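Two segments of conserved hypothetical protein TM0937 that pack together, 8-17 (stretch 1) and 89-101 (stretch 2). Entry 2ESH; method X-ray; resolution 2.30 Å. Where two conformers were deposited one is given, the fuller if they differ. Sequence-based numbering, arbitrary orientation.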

# COMPACT_ATOMS: atom_id res chain seq x y z
N GLY A 8 11.04 -6.16 -4.09
CA GLY A 8 11.53 -4.90 -4.59
C GLY A 8 10.71 -3.66 -4.19
O GLY A 8 9.94 -3.67 -3.21
N PHE A 9 10.85 -2.58 -4.96
CA PHE A 9 10.12 -1.39 -4.67
C PHE A 9 8.61 -1.59 -4.79
O PHE A 9 7.85 -1.07 -3.99
CB PHE A 9 10.60 -0.32 -5.62
CG PHE A 9 9.82 0.93 -5.57
CD1 PHE A 9 10.02 1.84 -4.55
CD2 PHE A 9 8.86 1.20 -6.52
CE1 PHE A 9 9.28 3.02 -4.47
CE2 PHE A 9 8.14 2.38 -6.44
CZ PHE A 9 8.38 3.28 -5.39
N ARG A 10 8.19 -2.35 -5.80
CA ARG A 10 6.78 -2.60 -6.15
C ARG A 10 6.04 -3.27 -4.94
O ARG A 10 4.90 -2.86 -4.57
CB ARG A 10 6.75 -3.53 -7.40
CG ARG A 10 5.52 -3.40 -8.24
CD ARG A 10 5.23 -4.62 -9.14
NE ARG A 10 4.86 -5.71 -8.25
CZ ARG A 10 3.62 -6.03 -7.88
NH1 ARG A 10 2.56 -5.38 -8.39
NH2 ARG A 10 3.45 -7.03 -7.00
N GLY A 11 6.70 -4.31 -4.40
CA GLY A 11 6.42 -4.93 -3.09
C GLY A 11 6.13 -3.93 -1.97
O GLY A 11 5.09 -4.00 -1.34
N TRP A 12 6.99 -2.92 -1.83
CA TRP A 12 6.90 -1.97 -0.76
C TRP A 12 5.74 -1.05 -1.05
O TRP A 12 4.94 -0.70 -0.22
CB TRP A 12 8.23 -1.20 -0.69
CG TRP A 12 8.20 -0.17 0.38
CD1 TRP A 12 8.46 -0.39 1.69
CD2 TRP A 12 7.91 1.24 0.25
NE1 TRP A 12 8.31 0.79 2.41
CE2 TRP A 12 7.99 1.81 1.57
CE3 TRP A 12 7.62 2.08 -0.82
CZ2 TRP A 12 7.82 3.17 1.83
CZ3 TRP A 12 7.44 3.45 -0.57
CH2 TRP A 12 7.53 3.98 0.75
N TRP A 13 5.64 -0.68 -2.30
CA TRP A 13 4.62 0.25 -2.73
C TRP A 13 3.23 -0.41 -2.68
O TRP A 13 2.24 0.25 -2.36
CB TRP A 13 4.97 0.71 -4.14
CG TRP A 13 4.12 1.84 -4.58
CD1 TRP A 13 2.96 1.78 -5.27
CD2 TRP A 13 4.32 3.21 -4.28
NE1 TRP A 13 2.47 3.04 -5.50
CE2 TRP A 13 3.28 3.93 -4.87
CE3 TRP A 13 5.35 3.90 -3.62
CZ2 TRP A 13 3.19 5.34 -4.78
CZ3 TRP A 13 5.25 5.33 -3.52
CH2 TRP A 13 4.19 6.02 -4.09
N LEU A 14 3.15 -1.71 -2.99
CA LEU A 14 1.88 -2.43 -2.81
C LEU A 14 1.42 -2.56 -1.30
O LEU A 14 0.32 -2.14 -0.92
CB LEU A 14 1.96 -3.83 -3.52
CG LEU A 14 0.60 -4.60 -3.61
CD1 LEU A 14 -0.53 -3.89 -4.45
CD2 LEU A 14 0.84 -6.08 -4.09
N ALA A 15 2.29 -3.10 -0.44
CA ALA A 15 2.00 -3.24 1.01
C ALA A 15 1.58 -1.91 1.61
O ALA A 15 0.64 -1.88 2.38
CB ALA A 15 3.20 -3.77 1.74
N SER A 16 2.29 -0.84 1.23
CA SER A 16 2.10 0.47 1.80
C SER A 16 0.76 0.94 1.44
O SER A 16 0.05 1.46 2.28
CB SER A 16 3.18 1.46 1.31
OG SER A 16 4.42 0.97 1.88
N THR A 17 0.40 0.75 0.16
CA THR A 17 -0.86 1.26 -0.35
C THR A 17 -2.04 0.51 0.23
O THR A 17 -3.04 1.11 0.59
CB THR A 17 -0.93 1.13 -1.88
OG1 THR A 17 0.14 1.88 -2.46
CG2 THR A 17 -2.24 1.63 -2.39
N TYR A 89 3.80 1.26 11.78
CA TYR A 89 4.48 0.83 10.53
C TYR A 89 4.18 1.84 9.46
O TYR A 89 5.10 2.30 8.70
CB TYR A 89 4.01 -0.54 10.15
CG TYR A 89 4.65 -1.15 8.95
CD1 TYR A 89 5.91 -1.76 9.04
CD2 TYR A 89 3.98 -1.19 7.76
CE1 TYR A 89 6.47 -2.41 7.95
CE2 TYR A 89 4.54 -1.84 6.64
CZ TYR A 89 5.74 -2.46 6.75
OH TYR A 89 6.25 -3.05 5.68
N LEU A 90 2.96 2.34 9.50
CA LEU A 90 2.57 3.42 8.59
C LEU A 90 3.32 4.74 8.72
O LEU A 90 3.56 5.43 7.68
CB LEU A 90 1.07 3.69 8.71
CG LEU A 90 0.22 4.05 7.46
CD1 LEU A 90 0.47 3.28 6.17
CD2 LEU A 90 -1.23 4.00 7.79
N ARG A 91 3.55 5.19 9.95
CA ARG A 91 4.40 6.37 10.18
C ARG A 91 5.84 6.13 9.63
O ARG A 91 6.45 7.02 9.13
CB ARG A 91 4.52 6.67 11.68
CG ARG A 91 3.30 7.22 12.34
CD ARG A 91 3.53 7.37 13.91
NE ARG A 91 2.29 7.68 14.59
CZ ARG A 91 1.61 8.84 14.49
NH1 ARG A 91 2.05 9.88 13.74
NH2 ARG A 91 0.49 8.96 15.18
N GLU A 92 6.37 4.94 9.76
CA GLU A 92 7.64 4.61 9.12
C GLU A 92 7.57 4.74 7.58
O GLU A 92 8.51 5.15 6.99
CB GLU A 92 8.03 3.19 9.46
CG GLU A 92 8.49 2.92 10.94
CD GLU A 92 9.04 1.45 11.10
OE1 GLU A 92 8.42 0.49 10.58
OE2 GLU A 92 10.15 1.26 11.68
N ILE A 93 6.45 4.40 6.95
CA ILE A 93 6.27 4.51 5.49
C ILE A 93 6.15 5.97 5.15
O ILE A 93 6.72 6.45 4.15
CB ILE A 93 4.96 3.82 5.09
CG1 ILE A 93 5.26 2.34 4.87
CG2 ILE A 93 4.34 4.49 3.82
CD1 ILE A 93 4.04 1.46 5.07
N LEU A 94 5.46 6.70 6.01
CA LEU A 94 5.23 8.09 5.80
C LEU A 94 6.62 8.79 5.82
O LEU A 94 6.95 9.52 4.92
CB LEU A 94 4.26 8.66 6.86
CG LEU A 94 4.16 10.19 6.87
CD1 LEU A 94 3.43 10.69 5.61
CD2 LEU A 94 3.51 10.75 8.11
N ARG A 95 7.46 8.50 6.78
CA ARG A 95 8.71 9.21 6.84
C ARG A 95 9.53 8.92 5.58
O ARG A 95 10.25 9.80 5.06
CB ARG A 95 9.47 8.73 8.09
CG ARG A 95 10.96 9.19 8.11
CD ARG A 95 11.57 9.02 9.45
NE ARG A 95 11.08 10.03 10.39
CZ ARG A 95 11.43 10.13 11.68
NH1 ARG A 95 12.28 9.26 12.23
NH2 ARG A 95 10.91 11.08 12.42
N SER A 96 9.49 7.67 5.12
CA SER A 96 10.20 7.30 3.88
C SER A 96 9.67 7.94 2.59
O SER A 96 10.41 8.16 1.65
CB SER A 96 10.12 5.83 3.67
OG SER A 96 11.08 5.17 4.42
N LEU A 97 8.36 8.17 2.53
CA LEU A 97 7.75 8.91 1.43
C LEU A 97 8.30 10.33 1.40
O LEU A 97 8.58 10.84 0.29
CB LEU A 97 6.21 8.91 1.52
CG LEU A 97 5.50 7.57 1.26
CD1 LEU A 97 4.00 7.71 1.56
CD2 LEU A 97 5.67 7.11 -0.23
N GLU A 98 8.46 10.94 2.58
CA GLU A 98 9.12 12.27 2.71
C GLU A 98 10.59 12.25 2.26
O GLU A 98 11.06 13.20 1.64
CB GLU A 98 9.01 12.80 4.13
CG GLU A 98 7.58 13.11 4.54
CD GLU A 98 7.36 13.08 6.04
OE1 GLU A 98 8.31 12.81 6.84
OE2 GLU A 98 6.21 13.33 6.42
N ASP A 99 11.30 11.17 2.58
CA ASP A 99 12.66 10.90 2.07
C ASP A 99 12.62 10.87 0.53
O ASP A 99 13.39 11.53 -0.14
CB ASP A 99 13.16 9.53 2.56
CG ASP A 99 13.57 9.54 4.01
OD1 ASP A 99 13.55 10.65 4.59
OD2 ASP A 99 13.88 8.45 4.58
N MET A 100 11.69 10.11 -0.02
CA MET A 100 11.64 9.86 -1.45
C MET A 100 11.32 11.14 -2.12
O MET A 100 11.96 11.47 -3.07
CB MET A 100 10.52 8.87 -1.83
CG MET A 100 10.75 7.45 -1.39
SD MET A 100 9.35 6.41 -2.04
CE MET A 100 9.52 6.81 -3.79
N LYS A 101 10.38 11.89 -1.58
CA LYS A 101 9.96 13.10 -2.20
C LYS A 101 11.09 14.13 -2.24
O LYS A 101 11.22 14.85 -3.21
CB LYS A 101 8.62 13.65 -1.59
CG LYS A 101 8.49 15.14 -1.75
CD LYS A 101 7.21 15.69 -1.22
CE LYS A 101 7.20 15.91 0.28
NZ LYS A 101 6.12 16.96 0.45

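Both stretches are helical. Residues 89-101 belong to a longer helix that extends beyond the stretch at both ends, and the helix of 8-17 runs on past Thr 17. The two axes approach to 11.0 Å, and their N-to-C directions differ by 127°. The helices therefore run in roughly opposing directions but cross steeply. The backbones are not equally close along the contact. Ser 16 CA lies 6.9 Å from Ile 93 CA, whereas Phe 9 CA and Met 100 CA are 11.8 Å apart. At the narrow end the short side chain of Ser 16 is enough to reach Ile 93; at the wide end the long side chains of Phe 9 and Met 100 bridge the gap.

Each backbone is held by its own i to i+4 hydrogen bonds. In the first helix, Trp 13 N donates to Phe 9 O at 2.8 Å and Ser 16 N to Trp 12 O at 3.0 Å. In the second, Leu 97 N donates to Ile 93 O at 2.9 Å and Met 100 N to Ser 96 O at 2.9 Å. No hydrogen bond crosses between the stretches. The contact is mainly apolar and modest in size, burying 388 Å² in total.

Trp 12 is the centre of the packing. Its CA-to-CB bond points sideways, but with chi1 in the t rotamer its indole reaches the second helix. There it sits as a knob among Ile 93, Ser 96, Leu 97 and Met 100. These four positions follow the i, i+3, i+4, i+7 spacing that places residues along one side of a helix. Trp 12 CZ2 is 4.1 Å from Ile 93 CG1 and 4.0 Å from Ser 96 CB. Leu 97 CD2 meets the ring at its edge, 3.8 Å from Trp 12 CH2. Met 100 SD lies 3.8 Å from Trp 12 CZ3. Met 100 SD is also 4.8 Å from the centroid of the Trp 12 six-membered ring and 59° off its normal, an oblique sulfur-aromatic contact.

Trp 13 starts out pointing away, yet the end of its indole returns to the interface. Trp 13 CZ3 is 3.8 Å from Leu 97 CD2, so this one methyl packs against both tryptophans. Met 100 also touches both, with its SD 4.5 Å from Trp 13 CZ3, at the ring edge. At the wide end, Met 100 CE reaches Phe 9 CE1 at 3.9 Å. The flexible, polarisable thioether suits such a series of aromatic neighbours.

At the narrow end, Ser 16 packs against Ile 93, whose CA-to-CB bond points toward the first helix. Ser 16 OG comes within 3.2 Å of Ile 93 CD1. This is a close van der Waals contact, since a methyl carbon offers the hydroxyl no conventional hydrogen-bonding partner. The hydroxyl instead donates to its own helix, from Ser 16 OG to Trp 12 O at 2.7 Å. That bond satisfies its donor and allows a polar group to lie buried beside isoleucine. Leu 90 adds a looser contact, with its CD1 4.3 Å from Ser 16 O.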